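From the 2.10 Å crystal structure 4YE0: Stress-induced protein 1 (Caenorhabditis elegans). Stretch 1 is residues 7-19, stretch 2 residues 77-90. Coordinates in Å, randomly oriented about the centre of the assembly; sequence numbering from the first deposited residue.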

# COMPACT_ATOMS: atom_id res chain seq x y z
N GLU A 7 5.72 15.12 15.05
CA GLU A 7 6.28 16.25 15.80
C GLU A 7 5.25 16.69 16.84
O GLU A 7 4.04 16.66 16.58
CB GLU A 7 6.61 17.40 14.85
CG GLU A 7 7.52 18.46 15.43
CD GLU A 7 7.23 19.84 14.87
OE1 GLU A 7 6.12 20.36 15.12
OE2 GLU A 7 8.11 20.41 14.19
N ASN A 8 5.73 17.10 18.01
CA ASN A 8 4.85 17.38 19.15
C ASN A 8 5.53 18.22 20.23
O ASN A 8 6.14 17.69 21.16
CB ASN A 8 4.34 16.06 19.73
CG ASN A 8 3.28 16.25 20.81
OD1 ASN A 8 2.80 17.35 21.04
ND2 ASN A 8 2.92 15.15 21.47
N THR A 9 5.42 19.54 20.09
CA THR A 9 5.95 20.49 21.07
C THR A 9 4.80 21.30 21.65
O THR A 9 3.63 21.02 21.36
CB THR A 9 6.98 21.43 20.41
OG1 THR A 9 6.33 22.26 19.44
CG2 THR A 9 8.09 20.63 19.73
N ALA A 10 5.11 22.29 22.48
CA ALA A 10 4.09 23.22 22.99
C ALA A 10 3.65 24.22 21.91
O ALA A 10 2.71 24.98 22.12
CB ALA A 10 4.62 23.96 24.21
N GLN A 11 4.34 24.21 20.77
CA GLN A 11 4.06 25.14 19.69
C GLN A 11 3.05 24.54 18.71
O GLN A 11 1.99 25.12 18.47
CB GLN A 11 5.36 25.49 18.95
CG GLN A 11 5.34 26.86 18.29
CD GLN A 11 5.13 27.98 19.29
OE1 GLN A 11 4.33 28.89 19.05
NE2 GLN A 11 5.83 27.92 20.41
N LYS A 12 3.39 23.38 18.17
CA LYS A 12 2.59 22.75 17.12
C LYS A 12 2.60 21.24 17.24
O LYS A 12 3.43 20.66 17.94
CB LYS A 12 3.12 23.14 15.74
CG LYS A 12 3.08 24.63 15.43
CD LYS A 12 3.28 24.90 13.94
CE LYS A 12 1.95 24.92 13.18
NZ LYS A 12 1.23 26.22 13.33
N PHE A 13 1.66 20.61 16.54
CA PHE A 13 1.66 19.18 16.32
C PHE A 13 1.80 18.98 14.82
O PHE A 13 1.22 19.74 14.04
CB PHE A 13 0.36 18.55 16.81
CG PHE A 13 0.31 17.06 16.67
CD1 PHE A 13 0.93 16.24 17.61
CD2 PHE A 13 -0.35 16.48 15.60
CE1 PHE A 13 0.88 14.87 17.48
CE2 PHE A 13 -0.40 15.10 15.47
CZ PHE A 13 0.22 14.29 16.41
N CYS A 14 2.57 17.99 14.41
CA CYS A 14 2.77 17.73 12.99
C CYS A 14 2.96 16.25 12.72
O CYS A 14 3.66 15.57 13.46
CB CYS A 14 3.96 18.52 12.46
SG CYS A 14 3.81 18.98 10.71
N VAL A 15 2.31 15.77 11.68
CA VAL A 15 2.51 14.42 11.19
C VAL A 15 2.81 14.52 9.70
O VAL A 15 2.30 15.41 9.02
CB VAL A 15 1.26 13.55 11.44
CG1 VAL A 15 1.36 12.23 10.71
CG2 VAL A 15 1.08 13.30 12.93
N LYS A 16 3.66 13.62 9.21
CA LYS A 16 3.98 13.55 7.78
C LYS A 16 3.89 12.11 7.30
O LYS A 16 4.52 11.23 7.87
CB LYS A 16 5.37 14.11 7.51
CG LYS A 16 5.41 15.62 7.35
CD LYS A 16 6.81 16.10 6.99
CE LYS A 16 6.79 17.52 6.43
NZ LYS A 16 6.76 18.55 7.51
N LEU A 17 3.10 11.88 6.25
CA LEU A 17 2.88 10.54 5.70
C LEU A 17 3.37 10.45 4.26
O LEU A 17 3.31 11.42 3.51
CB LEU A 17 1.39 10.17 5.70
CG LEU A 17 0.55 10.28 6.97
CD1 LEU A 17 1.23 9.54 8.11
CD2 LEU A 17 0.28 11.73 7.33
N ASP A 18 3.82 9.25 3.88
CA ASP A 18 4.13 8.93 2.49
C ASP A 18 2.84 8.47 1.82
O ASP A 18 2.31 7.40 2.14
CB ASP A 18 5.21 7.84 2.41
CG ASP A 18 5.71 7.61 0.99
OD1 ASP A 18 6.75 6.94 0.84
OD2 ASP A 18 5.08 8.10 0.03
N VAL A 19 2.36 9.27 0.89
CA VAL A 19 1.02 9.13 0.33
C VAL A 19 1.06 9.09 -1.21
O VAL A 19 0.03 9.16 -1.88
CB VAL A 19 0.15 10.26 0.95
CG1 VAL A 19 -0.75 10.97 -0.05
CG2 VAL A 19 -0.65 9.73 2.13
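Stretch 2, residues 77-90: EGQMTIDAPKTGSN

Stretch 2 lies beside stretch 1 as a neighbouring strand of the same sheet. Residues 79-85 are extended and run antiparallel to strand 12-18, with 163° between the two N-to-C directions and a closest approach of 4.7 Å between axes. The register pairs F13 with A84, V15 with I82 and L17 with M80 as hydrogen-bonded pairs, and the backbone rule is simple: each of these residues spends both its NH and its CO on its partner. F13 N reaches A84 O at 2.9 Å and A84 N returns to F13 O at 3.1 Å; V15 N to I82 O is 2.9 Å and I82 N to V15 O 3.0 Å; L17 N to M80 O is 2.9 Å and M80 N to L17 O 3.0 Å. The ladder continues past the strand ends, where V19 N takes G78 O at 2.9 Å and K86 N takes Q11 O at a longer 3.3 Å.

Between these rungs the alpha carbons come closer, 4.4 Å for both C14 CA with D83 CA and K16 CA with T81 CA. This closeness lets CA hydrogens supplement the NH donors: D83 CA lies 3.2 Å from F13 O, and K16 CA 3.2 Å from M80 O. Across the two stretches, V15 O is the one acceptor that takes two hydrogen bonds: besides I82 N, it receives a weak one from T81 OG1 at 3.3 Å.

The sheet faces divide by chemistry. F13, V15, L17, M80, I82 and A84 share the buried face, where L17 CD2 packs 3.3 Å from M80 CE and 4.3 Å from I82 CD1; beyond the strand, V19 CG2 adds a contact with M80 CB at 4.2 Å. C14, K16, D18, Q79, T81 and D83 occupy the other, more exposed face. There C14 SG sits 3.3 Å from T81 OG1. K12 NZ stays 4.0 Å from D83 OD1, near an opposite charge but beyond salt-bridge range.

K86 closes the far end and loses more surface to the other stretch than any other residue here. Its buried ammonium is paid for by oxygens: K86 NZ donates to N8 OD1 and to T9 O, both at 2.7 Å, and is also hydrogen-bonded elsewhere in the structure. K86 then opens a type I turn ending at S89, where S89 OG donates to K86 O at 3.3 Å. On the facing loop, T9 OG1 accepts from Q11 N at 3.1 Å, so side-chain oxygens serve backbone groups where the ladder stops.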

# COMPACT_ATOMS: atom_id res chain seq x y z
N GLU A 77 5.45 16.06 -4.25
CA GLU A 77 6.20 14.81 -4.08
C GLU A 77 5.39 13.72 -3.36
O GLU A 77 5.93 12.67 -3.01
CB GLU A 77 7.50 15.10 -3.32
CG GLU A 77 8.47 15.98 -4.11
CD GLU A 77 9.25 16.97 -3.24
OE1 GLU A 77 9.50 16.67 -2.05
OE2 GLU A 77 9.62 18.04 -3.76
N GLY A 78 4.09 13.97 -3.16
CA GLY A 78 3.19 12.97 -2.58
C GLY A 78 3.33 12.78 -1.08
O GLY A 78 2.97 11.73 -0.55
N GLN A 79 3.86 13.79 -0.39
CA GLN A 79 3.97 13.75 1.06
C GLN A 79 2.84 14.56 1.65
O GLN A 79 2.69 15.74 1.33
CB GLN A 79 5.31 14.34 1.52
CG GLN A 79 5.50 14.30 3.03
CD GLN A 79 6.75 15.04 3.47
OE1 GLN A 79 6.89 16.24 3.25
NE2 GLN A 79 7.68 14.32 4.11
N MET A 80 2.04 13.93 2.49
CA MET A 80 0.98 14.63 3.20
C MET A 80 1.53 15.14 4.52
O MET A 80 2.23 14.42 5.23
CB MET A 80 -0.21 13.71 3.46
CG MET A 80 -1.43 14.42 4.03
SD MET A 80 -2.86 13.34 4.11
CE MET A 80 -2.31 12.27 5.41
N THR A 81 1.22 16.39 4.85
CA THR A 81 1.49 16.87 6.19
C THR A 81 0.21 17.41 6.82
O THR A 81 -0.57 18.13 6.19
CB THR A 81 2.65 17.91 6.25
OG1 THR A 81 2.78 18.39 7.60
CG2 THR A 81 2.40 19.07 5.34
N ILE A 82 -0.01 16.99 8.06
CA ILE A 82 -1.14 17.44 8.84
C ILE A 82 -0.56 18.18 10.03
O ILE A 82 0.26 17.62 10.76
CB ILE A 82 -1.98 16.25 9.33
CG1 ILE A 82 -2.52 15.46 8.13
CG2 ILE A 82 -3.12 16.75 10.21
CD1 ILE A 82 -3.14 14.12 8.49
N ASP A 83 -0.97 19.42 10.23
CA ASP A 83 -0.46 20.20 11.35
C ASP A 83 -1.53 21.05 12.02
O ASP A 83 -2.54 21.40 11.40
CB ASP A 83 0.73 21.07 10.92
CG ASP A 83 0.31 22.31 10.15
OD1 ASP A 83 0.83 23.40 10.47
OD2 ASP A 83 -0.53 22.21 9.24
N ALA A 84 -1.30 21.37 13.29
CA ALA A 84 -2.19 22.22 14.07
C ALA A 84 -1.42 22.90 15.20
O ALA A 84 -0.47 22.33 15.72
CB ALA A 84 -3.33 21.38 14.63
N PRO A 85 -1.83 24.13 15.57
CA PRO A 85 -1.25 24.72 16.77
C PRO A 85 -1.81 24.09 18.05
O PRO A 85 -2.85 23.43 18.01
CB PRO A 85 -1.66 26.20 16.68
CG PRO A 85 -2.86 26.21 15.79
CD PRO A 85 -2.70 25.07 14.84
N LYS A 86 -1.10 24.28 19.16
CA LYS A 86 -1.60 23.85 20.46
C LYS A 86 -2.55 24.90 21.02
O LYS A 86 -2.55 26.05 20.58
CB LYS A 86 -0.45 23.59 21.43
CG LYS A 86 0.54 22.53 20.95
CD LYS A 86 -0.15 21.23 20.55
CE LYS A 86 0.84 20.09 20.38
NZ LYS A 86 1.34 19.55 21.67
N THR A 87 -3.37 24.50 22.00
CA THR A 87 -4.39 25.38 22.56
C THR A 87 -3.80 26.60 23.30
O THR A 87 -4.34 27.70 23.19
CB THR A 87 -5.34 24.62 23.52
OG1 THR A 87 -4.58 23.73 24.35
CG2 THR A 87 -6.36 23.81 22.73
N GLY A 88 -2.70 26.39 24.03
CA GLY A 88 -2.10 27.47 24.82
C GLY A 88 -0.80 28.01 24.26
O GLY A 88 0.10 28.39 25.02
N SER A 89 -0.69 28.07 22.93
CA SER A 89 0.56 28.46 22.27
C SER A 89 0.80 29.97 22.28
O SER A 89 1.93 30.42 22.49
CB SER A 89 0.61 27.92 20.84
OG SER A 89 -0.43 28.46 20.05
N ASN A 90 -0.25 30.76 22.03
CA ASN A 90 -0.17 32.21 22.18
C ASN A 90 -0.16 32.56 23.66
O ASN A 90 -1.17 32.41 24.35
CB ASN A 90 -1.34 32.91 21.47
CG ASN A 90 -1.23 34.43 21.51
OD1 ASN A 90 -2.20 35.12 21.81
ND2 ASN A 90 -0.04 34.95 21.22